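Local coordinates for Glyoxalase/bleomycin resistance protein/dioxygenase (Nostoc punctiforme PCC 73102, PDB 3KOL) that binds a cobalt ion and is probably a metal-dependent enzyme of the glyoxalase/bleomycin resistance/dioxygenase superfamily, its substrate and reaction not established, at residues A[34-39]-A[139-144]. Sequence-based numbering, arbitrary orientation.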
ATOM      1  N   ARG A  34       0.631  16.363   3.513  1.00 12.52           N
ATOM      2  CA  ARG A  34       1.947  16.654   2.938  1.00 13.50           C
ATOM      3  C   ARG A  34       2.901  16.896   4.108  1.00 13.25           C
ATOM      4  O   ARG A  34       4.072  16.527   4.060  1.00 14.31           O
ATOM      5  CB  ARG A  34       1.925  17.916   2.065  1.00 14.58           C
ATOM      6  CG  ARG A  34       1.176  17.791   0.751  1.00 19.29           C
ATOM      7  CD  ARG A  34       1.328  19.068  -0.094  1.00 20.57           C
ATOM      8  NE  ARG A  34       2.708  19.291  -0.535  1.00 24.35           N
ATOM      9  CZ  ARG A  34       3.505  20.250  -0.068  1.00 27.01           C
ATOM     10  NH1 ARG A  34       3.067  21.090   0.862  1.00 29.73           N
ATOM     11  NH2 ARG A  34       4.740  20.377  -0.535  1.00 26.39           N
ATOM     12  N   TYR A  35       2.395  17.523   5.163  1.00 12.56           N
ATOM     13  CA  TYR A  35       3.231  17.797   6.327  1.00 14.27           C
ATOM     14  C   TYR A  35       3.640  16.488   7.007  1.00 13.54           C
ATOM     15  O   TYR A  35       4.803  16.283   7.355  1.00 13.73           O
ATOM     16  CB  TYR A  35       2.480  18.672   7.328  1.00 18.16           C
ATOM     17  CG  TYR A  35       3.391  19.300   8.357  1.00 21.16           C
ATOM     18  CD1 TYR A  35       4.172  20.409   8.038  1.00 22.69           C
ATOM     19  CD2 TYR A  35       3.500  18.764   9.640  1.00 24.96           C
ATOM     20  CE1 TYR A  35       5.040  20.973   8.974  1.00 25.53           C
ATOM     21  CE2 TYR A  35       4.366  19.317  10.583  1.00 26.33           C
ATOM     22  CZ  TYR A  35       5.132  20.421  10.242  1.00 26.29           C
ATOM     23  OH  TYR A  35       5.983  20.972  11.171  1.00 27.88           O
ATOM     24  N   PHE A  36       2.664  15.609   7.193  1.00 12.85           N
ATOM     25  CA  PHE A  36       2.885  14.312   7.833  1.00 11.59           C
ATOM     26  C   PHE A  36       3.889  13.452   7.059  1.00 11.47           C
ATOM     27  O   PHE A  36       4.928  13.070   7.588  1.00 10.46           O
ATOM     28  CB  PHE A  36       1.548  13.569   7.931  1.00 10.66           C
ATOM     29  CG  PHE A  36       1.624  12.249   8.653  1.00 12.63           C
ATOM     30  CD1 PHE A  36       1.621  12.199  10.045  1.00 13.96           C
ATOM     31  CD2 PHE A  36       1.653  11.054   7.940  1.00 11.38           C
ATOM     32  CE1 PHE A  36       1.639  10.976  10.716  1.00 12.62           C
ATOM     33  CE2 PHE A  36       1.675   9.823   8.598  1.00 12.98           C
ATOM     34  CZ  PHE A  36       1.666   9.783   9.987  1.00 14.00           C
ATOM     35  N   TYR A  37       3.573  13.143   5.802  1.00  9.98           N
ATOM     36  CA  TYR A  37       4.440  12.293   4.990  1.00  9.10           C
ATOM     37  C   TYR A  37       5.737  12.928   4.507  1.00 10.52           C
ATOM     38  O   TYR A  37       6.783  12.289   4.536  1.00 10.04           O
ATOM     39  CB  TYR A  37       3.654  11.754   3.787  1.00  9.35           C
ATOM     40  CG  TYR A  37       2.585  10.757   4.187  1.00  8.77           C
ATOM     41  CD1 TYR A  37       2.930   9.483   4.634  1.00  9.38           C
ATOM     42  CD2 TYR A  37       1.236  11.102   4.159  1.00  8.35           C
ATOM     43  CE1 TYR A  37       1.957   8.572   5.046  1.00 10.30           C
ATOM     44  CE2 TYR A  37       0.249  10.201   4.573  1.00 10.46           C
ATOM     45  CZ  TYR A  37       0.619   8.937   5.013  1.00  8.80           C
ATOM     46  OH  TYR A  37      -0.352   8.049   5.426  1.00  9.42           O
ATOM     47  N   GLY A  38       5.672  14.181   4.066  1.00 11.16           N
ATOM     48  CA  GLY A  38       6.871  14.835   3.565  1.00 12.11           C
ATOM     49  C   GLY A  38       7.757  15.497   4.606  1.00 12.42           C
ATOM     50  O   GLY A  38       8.969  15.266   4.645  1.00 15.24           O
ATOM     51  N   THR A  39       7.167  16.317   5.464  1.00 12.66           N
ATOM     52  CA  THR A  39       7.951  17.027   6.465  1.00 12.45           C
ATOM     53  C   THR A  39       8.381  16.190   7.662  1.00 12.64           C
ATOM     54  O   THR A  39       9.572  16.127   7.991  1.00 14.04           O
ATOM     55  CB  THR A  39       7.194  18.272   6.952  1.00 13.75           C
ATOM     56  OG1 THR A  39       6.920  19.120   5.826  1.00 16.15           O
ATOM     57  CG2 THR A  39       8.028  19.049   7.971  1.00 15.34           C
ATOM     58  N   TYR A 139      -1.311   6.478  13.487  1.00 15.14           N
ATOM     59  CA  TYR A 139      -2.256   6.872  12.444  1.00 16.39           C
ATOM     60  C   TYR A 139      -1.856   8.171  11.757  1.00 16.04           C
ATOM     61  O   TYR A 139      -1.262   9.055  12.383  1.00 14.82           O
ATOM     62  CB  TYR A 139      -3.648   7.046  13.051  1.00 17.87           C
ATOM     63  CG  TYR A 139      -4.208   5.785  13.659  1.00 19.40           C
ATOM     64  CD1 TYR A 139      -4.547   4.698  12.856  1.00 21.62           C
ATOM     65  CD2 TYR A 139      -4.392   5.669  15.040  1.00 20.91           C
ATOM     66  CE1 TYR A 139      -5.054   3.529  13.406  1.00 21.35           C
ATOM     67  CE2 TYR A 139      -4.899   4.498  15.601  1.00 20.09           C
ATOM     68  CZ  TYR A 139      -5.227   3.434  14.773  1.00 22.00           C
ATOM     69  OH  TYR A 139      -5.724   2.266  15.298  1.00 21.72           O
ATOM     70  N   ASP A 140      -2.182   8.282  10.467  1.00 14.48           N
ATOM     71  CA  ASP A 140      -1.891   9.497   9.712  1.00 15.01           C
ATOM     72  C   ASP A 140      -3.082  10.429   9.943  1.00 14.95           C
ATOM     73  O   ASP A 140      -4.035  10.042  10.622  1.00 14.40           O
ATOM     74  CB  ASP A 140      -1.659   9.180   8.216  1.00 14.97           C
ATOM     75  CG  ASP A 140      -2.946   8.961   7.419  1.00 15.69           C
ATOM     76  OD1 ASP A 140      -4.058   8.913   7.990  1.00 16.51           O
ATOM     77  OD2 ASP A 140      -2.830   8.827   6.182  1.00 16.81           O
ATOM     78  N   PRO A 141      -3.044  11.664   9.406  1.00 16.77           N
ATOM     79  CA  PRO A 141      -4.140  12.625   9.591  1.00 16.67           C
ATOM     80  C   PRO A 141      -5.565  12.143   9.320  1.00 18.81           C
ATOM     81  O   PRO A 141      -6.517  12.672   9.900  1.00 19.45           O
ATOM     82  CB  PRO A 141      -3.745  13.779   8.670  1.00 17.55           C
ATOM     83  CG  PRO A 141      -2.252  13.751   8.743  1.00 18.91           C
ATOM     84  CD  PRO A 141      -1.958  12.270   8.614  1.00 17.31           C
ATOM     85  N   ASP A 142      -5.718  11.152   8.445  1.00 16.98           N
ATOM     86  CA  ASP A 142      -7.043  10.640   8.105  1.00 16.71           C
ATOM     87  C   ASP A 142      -7.422   9.381   8.870  1.00 15.78           C
ATOM     88  O   ASP A 142      -8.542   8.888   8.746  1.00 17.28           O
ATOM     89  CB  ASP A 142      -7.129  10.365   6.602  1.00 16.84           C
ATOM     90  CG  ASP A 142      -7.101  11.637   5.780  1.00 20.08           C
ATOM     91  OD1 ASP A 142      -8.121  12.356   5.777  1.00 19.88           O
ATOM     92  OD2 ASP A 142      -6.060  11.927   5.150  1.00 20.42           O
ATOM     93  N   GLY A 143      -6.490   8.858   9.655  1.00 13.95           N
ATOM     94  CA  GLY A 143      -6.780   7.662  10.420  1.00 14.33           C
ATOM     95  C   GLY A 143      -6.242   6.390   9.794  1.00 13.60           C
ATOM     96  O   GLY A 143      -6.580   5.296  10.241  1.00 15.22           O
ATOM     97  N   PHE A 144      -5.417   6.519   8.758  1.00 13.44           N
ATOM     98  CA  PHE A 144      -4.829   5.340   8.118  1.00 13.14           C
ATOM     99  C   PHE A 144      -3.583   4.958   8.911  1.00 13.08           C
ATOM    100  O   PHE A 144      -2.712   5.794   9.154  1.00 12.04           O
ATOM    101  CB  PHE A 144      -4.446   5.634   6.666  1.00 13.24           C
ATOM    102  CG  PHE A 144      -3.867   4.451   5.947  1.00 13.20           C
ATOM    103  CD1 PHE A 144      -4.623   3.298   5.770  1.00 15.05           C
ATOM    104  CD2 PHE A 144      -2.560   4.476   5.472  1.00 11.57           C
ATOM    105  CE1 PHE A 144      -4.085   2.181   5.130  1.00 13.72           C
ATOM    106  CE2 PHE A 144      -2.009   3.365   4.829  1.00 11.84           C
ATOM    107  CZ  PHE A 144      -2.772   2.216   4.659  1.00 13.66           C
TER
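Phe36 and Tyr37 of helix 30-40 pack against Asp140 and Pro141, in the type I beta turn from Asp140 to Gly143. This turn links antiparallel strands 134-139 and 145-150 as a beta hairpin. The contact joins helix 30-40 to this hairpin in a vicinal oxygen chelate (VOC) fold. The strand order 1-4-3-2 in each four-stranded sheet fits the paired modules of that fold.

The tight part is the Phe36 ring. Its CG lies anti to the backbone N (chi1 -176°), which carries the ring out to the turn. Asp140 CA and Pro141 CD share one face, both near the rim. Asp140 CA and Pro141 CD each make a CH-pi contact, 3.9 Å from the centroid of the Phe36 ring. Asp140 CB closes in on Phe36 CE2 at 3.4 Å. The ring is buried; Ile121 and Ile146 also touch it.

The looser side is at Pro141 CG, 3.9 Å from Phe36 CB, on a residue that is exposed overall. Asp142, next along, turns to other partners: its OD1 accepts from Gln28 N, and its O accepts from Arg96 NE of the second subunit.

The buried polar link runs from Tyr37 to Asp140. Tyr37 OH donates to Asp140 OD2 at 2.7 Å, on the anti side of the carboxylate and 20° out of its plane. The ring and carboxylate planes stand 77° apart. The two carboxylate oxygens divide the work: OD2 faces the helix, OD1 serves the turn. Asp142 N donates to Asp140 OD1 at 2.8 Å, which makes an Asx turn. Phe144 N, 2.9 Å from Asp140 OD1, approaches from the opposite face of the carboxylate.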